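Local coordinates for protein hydrolase, NUDIX family (Clostridium perfringens ATCC 13124, PDB 3F6A) that probably hydrolyses a nucleoside diphosphate linked to another moiety, as Nudix family enzymes do, although its substrate is not established, at residues L89-V92 against H96-I99; K29-G34 against E138-M143; F110-E115 against K120-Y125; V9-V14 against V59-P64. All coordinates share one frame; numbering follows the deposited sequence.

Interaction 1: residues L89-V92 against H96-I99; sequences LGDV and HSHI
G90 and H98 face each other as the last hydrogen-bonded pair of an antiparallel beta hairpin, made by strands 86-90 and 98-106, where it opens into its turn. The paired part is packed tightly. G90 N gives its hydrogen to H98 O at 2.7 Å, nearly straight, and H98 N returns the bond to G90 O at 2.9 Å. The imidazole folds back under its partner: with CG between the backbone N and the carbonyl carbon (chi1 58°), the ring turns beneath the glycine, and G90 CA sits over its face in a CH-pi contact, 4.0 Å from the centroid. Having no side chain, G90 lets the ring come this close. V92 O lies near the ring plane at the imidazole edge, 3.5 Å from H98 NE2.

One pair further in, L89 and I99 are directly opposed without backbone bonds. The leucine leans along the neighbouring backbone, where L89 CD1 lies 3.4 Å from H98 O, and it only brushes the isoleucine, L89 CD1 to I99 CG1 being 4.5 Å. L89 also joins an antiparallel ladder with a strand of the second subunit, so the sheet continues across the dimer interface, while T8 bonds to the I99 backbone within the same chain.

Beyond the G90-H98 pair the contact loosens. D91, V92 and S97 are exposed, and the two chains are joined there through solvent as well as by the S97 CA-H contact to G90 O. One water donates to D91 OD1 at 2.8 Å, is hydrogen-bonded to S97 OG at 2.9 Å and reaches G90 O in a weak bond.

Interaction 2: residues K29-G34 against E138-M143; sequences KMLPLG and ENILVM
The Nudix fold is an alpha/beta/alpha sandwich, and here the C-terminal helix 138-150 sets its first turn against the strand 30-36 region. One side chain, I140, carries the contact from the helix, pointing toward the opposite segment and meeting M30, L31 and P32. I140 CA is 6.9 Å from L31 CA, near enough for short aliphatic groups to fill the gap.

The branches of the isoleucine divide the partners between them, though CD1 also nears L31 CD2. CG1 lies beside the backbone N (chi1 -64°) and runs against the leucine, L31 CD2 to I140 CG1 being 4.0 Å, with the two side chains passing at a slant. The second torsion then turns CD1 toward the proline, where I140 CD1 comes within 3.8 Å of P32 CD. The other branch faces main chain: I140 CG2 stops 4.2 Å from M30 O. Everything here is van der Waals contact, and the surface buried is small, 119 Å² in all. The selenomethionine at position 30 meets I140 through its carbonyl oxygen; the end of its side chain turns away from the helix.

Polar groups work at the borders. K29 NZ bonds to Q137 OE1 just before the helix, and N139 holds S76 and E78 of the second subunit through its amide. Within the sandwich, I140 also rests on L21 of strand 18-23 and, with the selenomethionine at position 143, on F12 of strand 7-15; L33 instead packs against E54 and A55 of helix 43-55, so segment 29-34 lies between the two helices.

Interaction 3: residues F110-E115 against K120-Y125; sequences FETSPE and KILKWY
F110 drives the edge of its ring into the face of the W124 indole, a T-shaped pair with the planes 70° apart and 4.6 Å between the centroids of the phenyl and the five-membered ring. The touching atom is CD1, which hangs above the indole system with F110 CD1 only 3.3 Å from W124 CD2. The phenylalanine CB follows it over the same pyrrole ring in a CH-pi contact. Carbonyl and indole then lock the pair together: W124 NE1 donates to F110 O at 2.9 Å, arriving in the carbonyl plane on a lone pair, though the oxygen stands somewhat out of the indole plane and the N-H angle, 143°, is bent. One residue thus meets the tryptophan twice, with the edge of its ring at the indole face and its own backbone oxygen at the nitrogen.

Further along, the contacts are between carbon atoms for the most part. L122 splits its two methyls: L122 CD2 reaches T112 CB at 3.7 Å, while L122 CD1 meets P114 CG at 3.6 Å, leucine and proline lying alongside, head to tail. A bend at chi2 (-56°) brings the lysine chain beside the proline, K120 CD being 3.8 Å from P114 CB.

The contact lies at the surface. S113 and E115 share backbone hydrogen bonds with A55 and E53 at the end of helix 43-55, and K123 and Y125 pair with strand 18-23. What results is an edge strand of the Nudix sheet, 122-125, flanked by the preceding loop through a T-shaped aromatic pair and a leucine-proline contact.

Interaction 4: residues V9-V14 against V59-P64; sequences VSVFIV and VTLYNP
Strand 9-14 runs fully extended, and segment 59-64, which includes the short strand 60-61, passes it without pairing: the nearest alpha carbons, those of I13 and V59, are 7.6 Å apart, too far for a ladder. Strand 98-106 accounts for the gap, since it pairs in parallel with 7-15 and antiparallel with 60-61. The two segments therefore meet by side chain alone, on one face of the sheet.

I13 and V59 make the closer contact. The isoleucine keeps CG1 beside its backbone N and extends it fully (chi2 173°), carrying CD1 out to the valine, where I13 CD1 is 3.6 Å from V59 CG1. That same valine methyl receives the other isoleucine branch, with I13 CG2 at 4.0 Å from V59 CG1, so one methyl nestles against both arms. The side chains cross at about a right angle. V11 and L61 repeat this crossing more loosely: V11 CG1 and L61 CD2 are 4.2 Å apart, a single methyl-to-methyl touch. V11 aims toward the other segment from its alpha carbon, whereas L61 has to bring its end round to reach it. Buried area totals 125 Å², all of it from these four residues.

A105 of strand 98-106 touches both V11 and L61. On the same face, helix 43-55 places C47 on V11 and A51 on V59. Helix 43-55 is the helix of the Nudix box, a loop-helix-loop motif, and apolar packing of sheet side chains against it is what forms this layer of the Nudix alpha/beta/alpha sandwich.

Overall arrangement
All four contacts belong to one Nudix domain and reach the same mixed sheet. Interactions 2 and 4 are closest, centres 13 Å apart, because strands 7-15 and 30-36 are neighbours; V11 N and L33 O probably share a hydrogen bond, and the segments of the two contacts alternate along the chain. Interaction 3 lies beside both: the selenomethionine at 30 meets Y125, and W124 packs on I13 O. Interaction 1 sits furthest from interaction 3, with centres 25 Å apart, and follows interaction 4 in sequence. Interactions 1 and 2 also touch the second subunit, which ties the sheet edge and the C-terminal helix to the dimer.

Interaction 1: residues L89-V92 against H96-I99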
loop_
_atom_site.group_PDB
_atom_site.type_symbol
_atom_site.label_atom_id
_atom_site.label_comp_id
_atom_site.label_asym_id
_atom_site.label_seq_id
_atom_site.Cartn_x
_atom_site.Cartn_y
_atom_site.Cartn_z
ATOM N N LEU A 89 1.053 -9.231 5.864
ATOM C CA LEU A 89 -0.015 -9.687 6.749
ATOM C C LEU A 89 0.614 -10.275 8.013
ATOM O O LEU A 89 1.358 -11.267 7.950
ATOM C CB LEU A 89 -0.883 -10.739 6.056
ATOM C CG LEU A 89 -2.051 -11.295 6.883
ATOM C CD1 LEU A 89 -3.031 -10.182 7.228
ATOM C CD2 LEU A 89 -2.753 -12.400 6.091
ATOM N N GLY A 90 0.316 -9.644 9.148
ATOM C CA GLY A 90 0.849 -10.069 10.427
ATOM C C GLY A 90 -0.187 -10.799 11.260
ATOM O O GLY A 90 -1.395 -10.584 11.118
ATOM N N ASP A 91 0.296 -11.650 12.160
ATOM C CA ASP A 91 -0.576 -12.466 12.990
ATOM C C ASP A 91 -0.323 -12.231 14.471
ATOM O O ASP A 91 -1.137 -12.589 15.320
ATOM C CB ASP A 91 -0.328 -13.937 12.653
ATOM C CG ASP A 91 -1.576 -14.777 12.749
ATOM O OD1 ASP A 91 -2.646 -14.307 12.304
ATOM O OD2 ASP A 91 -1.483 -15.919 13.245
ATOM N N VAL A 92 0.812 -11.627 14.782
ATOM C CA VAL A 92 1.151 -11.377 16.169
ATOM C C VAL A 92 1.736 -9.985 16.381
ATOM O O VAL A 92 2.337 -9.407 15.477
ATOM C CB VAL A 92 2.147 -12.437 16.669
ATOM C CG1 VAL A 92 3.423 -12.391 15.843
ATOM C CG2 VAL A 92 2.442 -12.210 18.124
ATOM N N HIS A 96 -3.672 -10.147 16.662
ATOM C CA HIS A 96 -4.877 -10.309 15.866
ATOM C C HIS A 96 -4.395 -10.068 14.439
ATOM O O HIS A 96 -3.452 -9.304 14.221
ATOM C CB HIS A 96 -5.964 -9.305 16.276
ATOM C CG HIS A 96 -5.560 -7.868 16.143
ATOM N ND1 HIS A 96 -5.495 -7.222 14.926
ATOM C CD2 HIS A 96 -5.220 -6.948 17.075
ATOM C CE1 HIS A 96 -5.134 -5.964 15.116
ATOM N NE2 HIS A 96 -4.960 -5.772 16.409
ATOM N N SER A 97 -5.009 -10.740 13.473
ATOM C CA SER A 97 -4.588 -10.583 12.088
ATOM C C SER A 97 -4.603 -9.114 11.713
ATOM O O SER A 97 -5.523 -8.382 12.071
ATOM C CB SER A 97 -5.499 -11.378 11.151
ATOM O OG SER A 97 -4.902 -11.509 9.871
ATOM N N HIS A 98 -3.569 -8.674 11.009
ATOM C CA HIS A 98 -3.492 -7.281 10.610
ATOM C C HIS A 98 -2.594 -7.065 9.409
ATOM O O HIS A 98 -1.649 -7.823 9.168
ATOM C CB HIS A 98 -2.983 -6.429 11.774
ATOM C CG HIS A 98 -1.644 -6.850 12.295
ATOM N ND1 HIS A 98 -0.466 -6.247 11.904
ATOM C CD2 HIS A 98 -1.296 -7.807 13.186
ATOM C CE1 HIS A 98 0.548 -6.813 12.537
ATOM N NE2 HIS A 98 0.070 -7.761 13.321
ATOM N N ILE A 99 -2.907 -6.019 8.659
ATOM C CA ILE A 99 -2.130 -5.641 7.497
ATOM C C ILE A 99 -1.108 -4.631 7.989
ATOM O O ILE A 99 -1.435 -3.731 8.763
ATOM C CB ILE A 99 -3.022 -4.978 6.429
ATOM C CG1 ILE A 99 -3.910 -6.037 5.778
ATOM C CG2 ILE A 99 -2.166 -4.264 5.390
ATOM C CD1 ILE A 99 -4.910 -5.473 4.797
HETATM O O HOH W 1 -2.705 -13.372 9.673
#

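Interaction 2: residues K29-G34 against E138-M143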
loop_
_atom_site.group_PDB
_atom_site.type_symbol
_atom_site.label_atom_id
_atom_site.label_comp_id
_atom_site.label_asym_id
_atom_site.label_seq_id
_atom_site.Cartn_x
_atom_site.Cartn_y
_atom_site.Cartn_z
ATOM N N LYS A 29 12.175 -9.565 20.745
ATOM C CA LYS A 29 12.549 -9.594 19.333
ATOM C C LYS A 29 12.726 -8.170 18.810
ATOM O O LYS A 29 11.964 -7.271 19.170
ATOM C CB LYS A 29 11.467 -10.297 18.511
ATOM C CG LYS A 29 10.160 -9.523 18.450
ATOM C CD LYS A 29 9.212 -10.052 17.385
ATOM C CE LYS A 29 8.591 -11.376 17.782
ATOM N NZ LYS A 29 7.455 -11.710 16.879
HETATM N N MSE A 30 13.727 -7.966 17.958
HETATM C CA MSE A 30 13.974 -6.647 17.383
HETATM C C MSE A 30 13.010 -6.379 16.225
HETATM O O MSE A 30 12.832 -7.228 15.345
HETATM C CB MSE A 30 15.416 -6.550 16.887
HETATM C CG MSE A 30 16.451 -6.690 18.002
HETATM SE SE MSE A 30 16.114 -5.519 19.523
HETATM C CE MSE A 30 16.713 -3.871 18.746
ATOM N N LEU A 31 12.380 -5.204 16.232
ATOM C CA LEU A 31 11.434 -4.835 15.180
ATOM C C LEU A 31 11.561 -3.363 14.805
ATOM O O LEU A 31 12.115 -2.556 15.563
ATOM C CB LEU A 31 9.998 -5.092 15.643
ATOM C CG LEU A 31 9.560 -6.522 15.968
ATOM C CD1 LEU A 31 8.157 -6.485 16.554
ATOM C CD2 LEU A 31 9.607 -7.390 14.708
ATOM N N PRO A 32 11.068 -2.996 13.615
ATOM C CA PRO A 32 11.154 -1.593 13.217
ATOM C C PRO A 32 10.104 -0.859 14.027
ATOM O O PRO A 32 9.260 -1.494 14.661
ATOM C CB PRO A 32 10.807 -1.636 11.737
ATOM C CG PRO A 32 9.836 -2.781 11.658
ATOM C CD PRO A 32 10.509 -3.820 12.531
ATOM N N LEU A 33 10.160 0.466 14.028
ATOM C CA LEU A 33 9.168 1.242 14.751
ATOM C C LEU A 33 7.842 1.065 14.013
ATOM O O LEU A 33 7.824 0.690 12.840
ATOM C CB LEU A 33 9.556 2.726 14.766
ATOM C CG LEU A 33 10.975 3.058 15.240
ATOM C CD1 LEU A 33 11.095 4.568 15.501
ATOM C CD2 LEU A 33 11.277 2.275 16.505
ATOM N N GLY A 34 6.735 1.339 14.696
ATOM C CA GLY A 34 5.437 1.193 14.062
ATOM C C GLY A 34 4.302 1.051 15.057
ATOM O O GLY A 34 4.506 1.175 16.266
ATOM N N GLU A 138 13.891 -13.211 10.100
ATOM C CA GLU A 138 14.502 -13.122 8.776
ATOM C C GLU A 138 13.931 -12.034 7.861
ATOM O O GLU A 138 14.693 -11.314 7.211
ATOM C CB GLU A 138 14.408 -14.476 8.065
ATOM C CG GLU A 138 15.049 -15.628 8.817
ATOM C CD GLU A 138 16.505 -15.369 9.156
ATOM O OE1 GLU A 138 17.261 -14.952 8.253
ATOM O OE2 GLU A 138 16.893 -15.592 10.323
ATOM N N ASN A 139 12.604 -11.913 7.794
ATOM C CA ASN A 139 11.998 -10.908 6.922
ATOM C C ASN A 139 12.321 -9.487 7.382
ATOM O O ASN A 139 12.336 -8.552 6.578
ATOM C CB ASN A 139 10.477 -11.125 6.807
ATOM C CG ASN A 139 9.733 -10.843 8.098
ATOM O OD1 ASN A 139 10.239 -11.079 9.187
ATOM N ND2 ASN A 139 8.505 -10.358 7.974
ATOM N N ILE A 140 12.588 -9.322 8.673
ATOM C CA ILE A 140 12.946 -8.004 9.186
ATOM C C ILE A 140 14.380 -7.722 8.742
ATOM O O ILE A 140 14.723 -6.593 8.376
ATOM C CB ILE A 140 12.855 -7.951 10.724
ATOM C CG1 ILE A 140 11.402 -8.155 11.163
ATOM C CG2 ILE A 140 13.378 -6.614 11.235
ATOM C CD1 ILE A 140 10.434 -7.119 10.609
ATOM N N LEU A 141 15.212 -8.761 8.762
ATOM C CA LEU A 141 16.604 -8.627 8.339
ATOM C C LEU A 141 16.653 -8.220 6.882
ATOM O O LEU A 141 17.493 -7.419 6.478
ATOM C CB LEU A 141 17.363 -9.947 8.509
ATOM C CG LEU A 141 17.717 -10.385 9.929
ATOM C CD1 LEU A 141 18.409 -11.742 9.896
ATOM C CD2 LEU A 141 18.621 -9.340 10.574
ATOM N N VAL A 142 15.744 -8.773 6.088
ATOM C CA VAL A 142 15.695 -8.461 4.664
ATOM C C VAL A 142 15.266 -7.022 4.396
ATOM O O VAL A 142 15.913 -6.309 3.627
ATOM C CB VAL A 142 14.729 -9.408 3.927
ATOM C CG1 VAL A 142 14.513 -8.940 2.511
ATOM C CG2 VAL A 142 15.293 -10.820 3.930
HETATM N N MSE A 143 14.179 -6.588 5.028
HETATM C CA MSE A 143 13.704 -5.227 4.809
HETATM C C MSE A 143 14.662 -4.165 5.331
HETATM O O MSE A 143 14.803 -3.099 4.732
HETATM C CB MSE A 143 12.313 -5.050 5.417
HETATM C CG MSE A 143 11.255 -5.899 4.702
HETATM SE SE MSE A 143 9.436 -5.542 5.218
HETATM C CE MSE A 143 9.441 -6.425 6.915
#

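Interaction 3: residues F110-E115 against K120-Y125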
loop_
_atom_site.group_PDB
_atom_site.type_symbol
_atom_site.label_atom_id
_atom_site.label_comp_id
_atom_site.label_asym_id
_atom_site.label_seq_id
_atom_site.Cartn_x
_atom_site.Cartn_y
_atom_site.Cartn_z
ATOM N N PHE A 110 21.731 9.597 15.317
ATOM C CA PHE A 110 21.554 8.299 15.954
ATOM C C PHE A 110 20.910 8.451 17.317
ATOM O O PHE A 110 20.405 7.483 17.878
ATOM C CB PHE A 110 22.902 7.601 16.147
ATOM C CG PHE A 110 23.543 7.143 14.875
ATOM C CD1 PHE A 110 22.870 6.290 14.011
ATOM C CD2 PHE A 110 24.847 7.523 14.564
ATOM C CE1 PHE A 110 23.486 5.815 12.856
ATOM C CE2 PHE A 110 25.472 7.052 13.413
ATOM C CZ PHE A 110 24.787 6.195 12.558
ATOM N N GLU A 111 20.934 9.663 17.854
ATOM C CA GLU A 111 20.371 9.893 19.174
ATOM C C GLU A 111 18.867 9.660 19.167
ATOM O O GLU A 111 18.162 10.139 18.283
ATOM C CB GLU A 111 20.675 11.317 19.640
ATOM C CG GLU A 111 20.737 11.458 21.148
ATOM C CD GLU A 111 20.980 12.885 21.593
ATOM O OE1 GLU A 111 21.928 13.521 21.076
ATOM O OE2 GLU A 111 20.225 13.364 22.470
ATOM N N THR A 112 18.380 8.931 20.164
ATOM C CA THR A 112 16.956 8.637 20.258
ATOM C C THR A 112 16.433 8.885 21.656
ATOM O O THR A 112 17.169 8.779 22.631
ATOM C CB THR A 112 16.679 7.180 19.871
ATOM O OG1 THR A 112 17.522 6.315 20.640
ATOM C CG2 THR A 112 16.973 6.966 18.400
ATOM N N SER A 113 15.151 9.215 21.748
ATOM C CA SER A 113 14.523 9.491 23.035
ATOM C C SER A 113 13.067 9.024 23.016
ATOM O O SER A 113 12.165 9.810 22.758
ATOM C CB SER A 113 14.585 10.996 23.312
ATOM O OG SER A 113 13.964 11.317 24.539
ATOM N N PRO A 114 12.819 7.734 23.295
ATOM C CA PRO A 114 11.442 7.229 23.287
ATOM C C PRO A 114 10.548 7.907 24.312
ATOM O O PRO A 114 10.998 8.281 25.392
ATOM C CB PRO A 114 11.613 5.745 23.601
ATOM C CG PRO A 114 12.997 5.440 23.090
ATOM C CD PRO A 114 13.777 6.646 23.556
ATOM N N GLU A 115 9.275 8.055 23.972
ATOM C CA GLU A 115 8.329 8.654 24.890
ATOM C C GLU A 115 7.889 7.602 25.908
ATOM O O GLU A 115 8.140 6.401 25.739
ATOM C CB GLU A 115 7.140 9.231 24.121
ATOM C CG GLU A 115 7.532 10.454 23.295
ATOM C CD GLU A 115 6.385 11.023 22.489
ATOM O OE1 GLU A 115 5.217 10.658 22.751
ATOM O OE2 GLU A 115 6.654 11.848 21.595
ATOM N N LYS A 120 12.444 0.891 25.401
ATOM C CA LYS A 120 13.612 1.731 25.656
ATOM C C LYS A 120 14.925 1.142 25.135
ATOM O O LYS A 120 15.999 1.677 25.403
ATOM C CB LYS A 120 13.733 2.029 27.155
ATOM C CG LYS A 120 12.547 2.820 27.715
ATOM C CD LYS A 120 12.346 4.130 26.960
ATOM C CE LYS A 120 11.130 4.886 27.493
ATOM N NZ LYS A 120 11.306 5.224 28.926
ATOM N N ILE A 121 14.834 0.043 24.394
ATOM C CA ILE A 121 16.014 -0.589 23.820
ATOM C C ILE A 121 15.978 -0.390 22.308
ATOM O O ILE A 121 15.245 -1.081 21.603
ATOM C CB ILE A 121 16.044 -2.096 24.114
ATOM C CG1 ILE A 121 15.944 -2.335 25.620
ATOM C CG2 ILE A 121 17.332 -2.700 23.573
ATOM C CD1 ILE A 121 15.849 -3.797 26.011
ATOM N N LEU A 122 16.761 0.567 21.827
ATOM C CA LEU A 122 16.839 0.879 20.408
ATOM C C LEU A 122 18.279 0.709 19.947
ATOM O O LEU A 122 19.203 1.199 20.592
ATOM C CB LEU A 122 16.382 2.321 20.148
ATOM C CG LEU A 122 14.888 2.661 20.268
ATOM C CD1 LEU A 122 14.407 2.459 21.687
ATOM C CD2 LEU A 122 14.672 4.098 19.841
ATOM N N LYS A 123 18.469 0.015 18.831
ATOM C CA LYS A 123 19.809 -0.211 18.319
ATOM C C LYS A 123 19.925 0.067 16.830
ATOM O O LYS A 123 18.983 -0.151 16.074
ATOM C CB LYS A 123 20.236 -1.652 18.607
ATOM C CG LYS A 123 20.216 -2.012 20.095
ATOM C CD LYS A 123 20.878 -3.357 20.352
ATOM C CE LYS A 123 22.340 -3.342 19.934
ATOM N NZ LYS A 123 23.006 -4.665 20.139
ATOM N N TRP A 124 21.087 0.559 16.413
ATOM C CA TRP A 124 21.326 0.839 15.003
ATOM C C TRP A 124 22.162 -0.301 14.438
ATOM O O TRP A 124 23.108 -0.764 15.079
ATOM C CB TRP A 124 22.059 2.167 14.824
ATOM C CG TRP A 124 21.235 3.366 15.212
ATOM C CD1 TRP A 124 21.178 3.968 16.438
ATOM C CD2 TRP A 124 20.362 4.108 14.359
ATOM N NE1 TRP A 124 20.323 5.045 16.398
ATOM C CE2 TRP A 124 19.808 5.153 15.133
ATOM C CE3 TRP A 124 19.993 3.996 13.009
ATOM C CZ2 TRP A 124 18.905 6.081 14.602
ATOM C CZ3 TRP A 124 19.099 4.918 12.483
ATOM C CH2 TRP A 124 18.564 5.947 13.279
ATOM N N TYR A 125 21.814 -0.750 13.238
ATOM C CA TYR A 125 22.521 -1.861 12.612
ATOM C C TYR A 125 23.128 -1.535 11.259
ATOM O O TYR A 125 22.500 -0.893 10.412
ATOM C CB TYR A 125 21.574 -3.048 12.439
ATOM C CG TYR A 125 21.016 -3.596 13.725
ATOM C CD1 TYR A 125 21.530 -4.763 14.288
ATOM C CD2 TYR A 125 19.959 -2.955 14.376
ATOM C CE1 TYR A 125 21.008 -5.277 15.465
ATOM C CE2 TYR A 125 19.435 -3.457 15.548
ATOM C CZ TYR A 125 19.959 -4.619 16.089
ATOM O OH TYR A 125 19.431 -5.122 17.253
#

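Interaction 4: residues V9-V14 against V59-P64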
loop_
_atom_site.group_PDB
_atom_site.type_symbol
_atom_site.label_atom_id
_atom_site.label_comp_id
_atom_site.label_asym_id
_atom_site.label_seq_id
_atom_site.Cartn_x
_atom_site.Cartn_y
_atom_site.Cartn_z
ATOM N N VAL A 9 1.304 0.194 10.636
ATOM C CA VAL A 9 2.408 0.652 9.803
ATOM C C VAL A 9 3.729 0.251 10.445
ATOM O O VAL A 9 3.792 -0.022 11.645
ATOM C CB VAL A 9 2.396 2.195 9.595
ATOM C CG1 VAL A 9 1.102 2.617 8.931
ATOM C CG2 VAL A 9 2.594 2.924 10.929
ATOM N N SER A 10 4.774 0.199 9.630
ATOM C CA SER A 10 6.119 -0.135 10.085
ATOM C C SER A 10 7.037 0.836 9.367
ATOM O O SER A 10 6.781 1.197 8.220
ATOM C CB SER A 10 6.502 -1.572 9.700
ATOM O OG SER A 10 5.842 -2.512 10.524
ATOM N N VAL A 11 8.099 1.263 10.038
ATOM C CA VAL A 11 9.038 2.197 9.440
ATOM C C VAL A 11 10.473 1.803 9.730
ATOM O O VAL A 11 10.859 1.652 10.886
ATOM C CB VAL A 11 8.858 3.627 9.986
ATOM C CG1 VAL A 11 9.460 4.623 9.012
ATOM C CG2 VAL A 11 7.400 3.913 10.240
ATOM N N PHE A 12 11.253 1.640 8.672
ATOM C CA PHE A 12 12.656 1.315 8.787
ATOM C C PHE A 12 13.363 2.638 8.567
ATOM O O PHE A 12 13.330 3.198 7.474
ATOM C CB PHE A 12 13.037 0.285 7.725
ATOM C CG PHE A 12 12.573 -1.107 8.052
ATOM C CD1 PHE A 12 13.387 -1.966 8.782
ATOM C CD2 PHE A 12 11.309 -1.544 7.666
ATOM C CE1 PHE A 12 12.951 -3.243 9.121
ATOM C CE2 PHE A 12 10.863 -2.827 8.003
ATOM C CZ PHE A 12 11.680 -3.675 8.729
ATOM N N ILE A 13 13.993 3.139 9.623
ATOM C CA ILE A 13 14.674 4.426 9.575
ATOM C C ILE A 13 16.180 4.280 9.422
ATOM O O ILE A 13 16.825 3.571 10.192
ATOM C CB ILE A 13 14.362 5.234 10.852
ATOM C CG1 ILE A 13 12.845 5.366 10.999
ATOM C CG2 ILE A 13 15.019 6.605 10.788
ATOM C CD1 ILE A 13 12.390 5.984 12.298
ATOM N N VAL A 14 16.730 4.963 8.425
ATOM C CA VAL A 14 18.157 4.910 8.153
ATOM C C VAL A 14 18.876 6.220 8.462
ATOM O O VAL A 14 18.432 7.292 8.063
ATOM C CB VAL A 14 18.412 4.551 6.663
ATOM C CG1 VAL A 14 19.899 4.719 6.322
ATOM C CG2 VAL A 14 17.952 3.122 6.388
ATOM N N VAL A 59 11.530 12.295 10.897
ATOM C CA VAL A 59 11.984 11.498 9.765
ATOM C C VAL A 59 11.564 12.035 8.403
ATOM O O VAL A 59 10.762 12.964 8.295
ATOM C CB VAL A 59 11.482 10.035 9.875
ATOM C CG1 VAL A 59 12.081 9.362 11.095
ATOM C CG2 VAL A 59 9.961 10.013 9.949
ATOM N N THR A 60 12.138 11.444 7.362
ATOM C CA THR A 60 11.815 11.803 5.988
ATOM C C THR A 60 11.497 10.505 5.258
ATOM O O THR A 60 12.391 9.720 4.939
ATOM C CB THR A 60 12.986 12.512 5.294
ATOM O OG1 THR A 60 13.135 13.824 5.850
ATOM C CG2 THR A 60 12.737 12.627 3.788
ATOM N N LEU A 61 10.214 10.275 5.013
ATOM C CA LEU A 61 9.784 9.062 4.336
ATOM C C LEU A 61 10.221 9.042 2.877
ATOM O O LEU A 61 10.165 10.057 2.185
ATOM C CB LEU A 61 8.261 8.936 4.402
ATOM C CG LEU A 61 7.599 8.849 5.777
ATOM C CD1 LEU A 61 6.088 8.924 5.609
ATOM C CD2 LEU A 61 7.990 7.557 6.462
ATOM N N TYR A 62 10.668 7.881 2.415
ATOM C CA TYR A 62 11.065 7.738 1.024
ATOM C C TYR A 62 9.760 7.858 0.245
ATOM O O TYR A 62 8.811 7.106 0.494
ATOM C CB TYR A 62 11.699 6.368 0.799
ATOM C CG TYR A 62 11.974 6.041 -0.644
ATOM C CD1 TYR A 62 12.883 6.792 -1.394
ATOM C CD2 TYR A 62 11.326 4.970 -1.264
ATOM C CE1 TYR A 62 13.138 6.486 -2.726
ATOM C CE2 TYR A 62 11.577 4.654 -2.594
ATOM C CZ TYR A 62 12.481 5.417 -3.318
ATOM O OH TYR A 62 12.711 5.118 -4.638
ATOM N N ASN A 63 9.701 8.811 -0.682
ATOM C CA ASN A 63 8.490 9.027 -1.452
ATOM C C ASN A 63 8.712 9.443 -2.902
ATOM O O ASN A 63 8.696 10.635 -3.236
ATOM C CB ASN A 63 7.620 10.063 -0.736
ATOM C CG ASN A 63 6.362 10.411 -1.509
ATOM O OD1 ASN A 63 5.857 9.614 -2.300
ATOM N ND2 ASN A 63 5.838 11.606 -1.266
ATOM N N PRO A 64 8.923 8.459 -3.789
ATOM C CA PRO A 64 9.138 8.757 -5.207
ATOM C C PRO A 64 7.815 9.248 -5.773
ATOM O O PRO A 64 6.850 8.488 -5.872
ATOM C CB PRO A 64 9.557 7.411 -5.781
ATOM C CG PRO A 64 8.767 6.436 -4.930
ATOM C CD PRO A 64 8.931 7.003 -3.539
#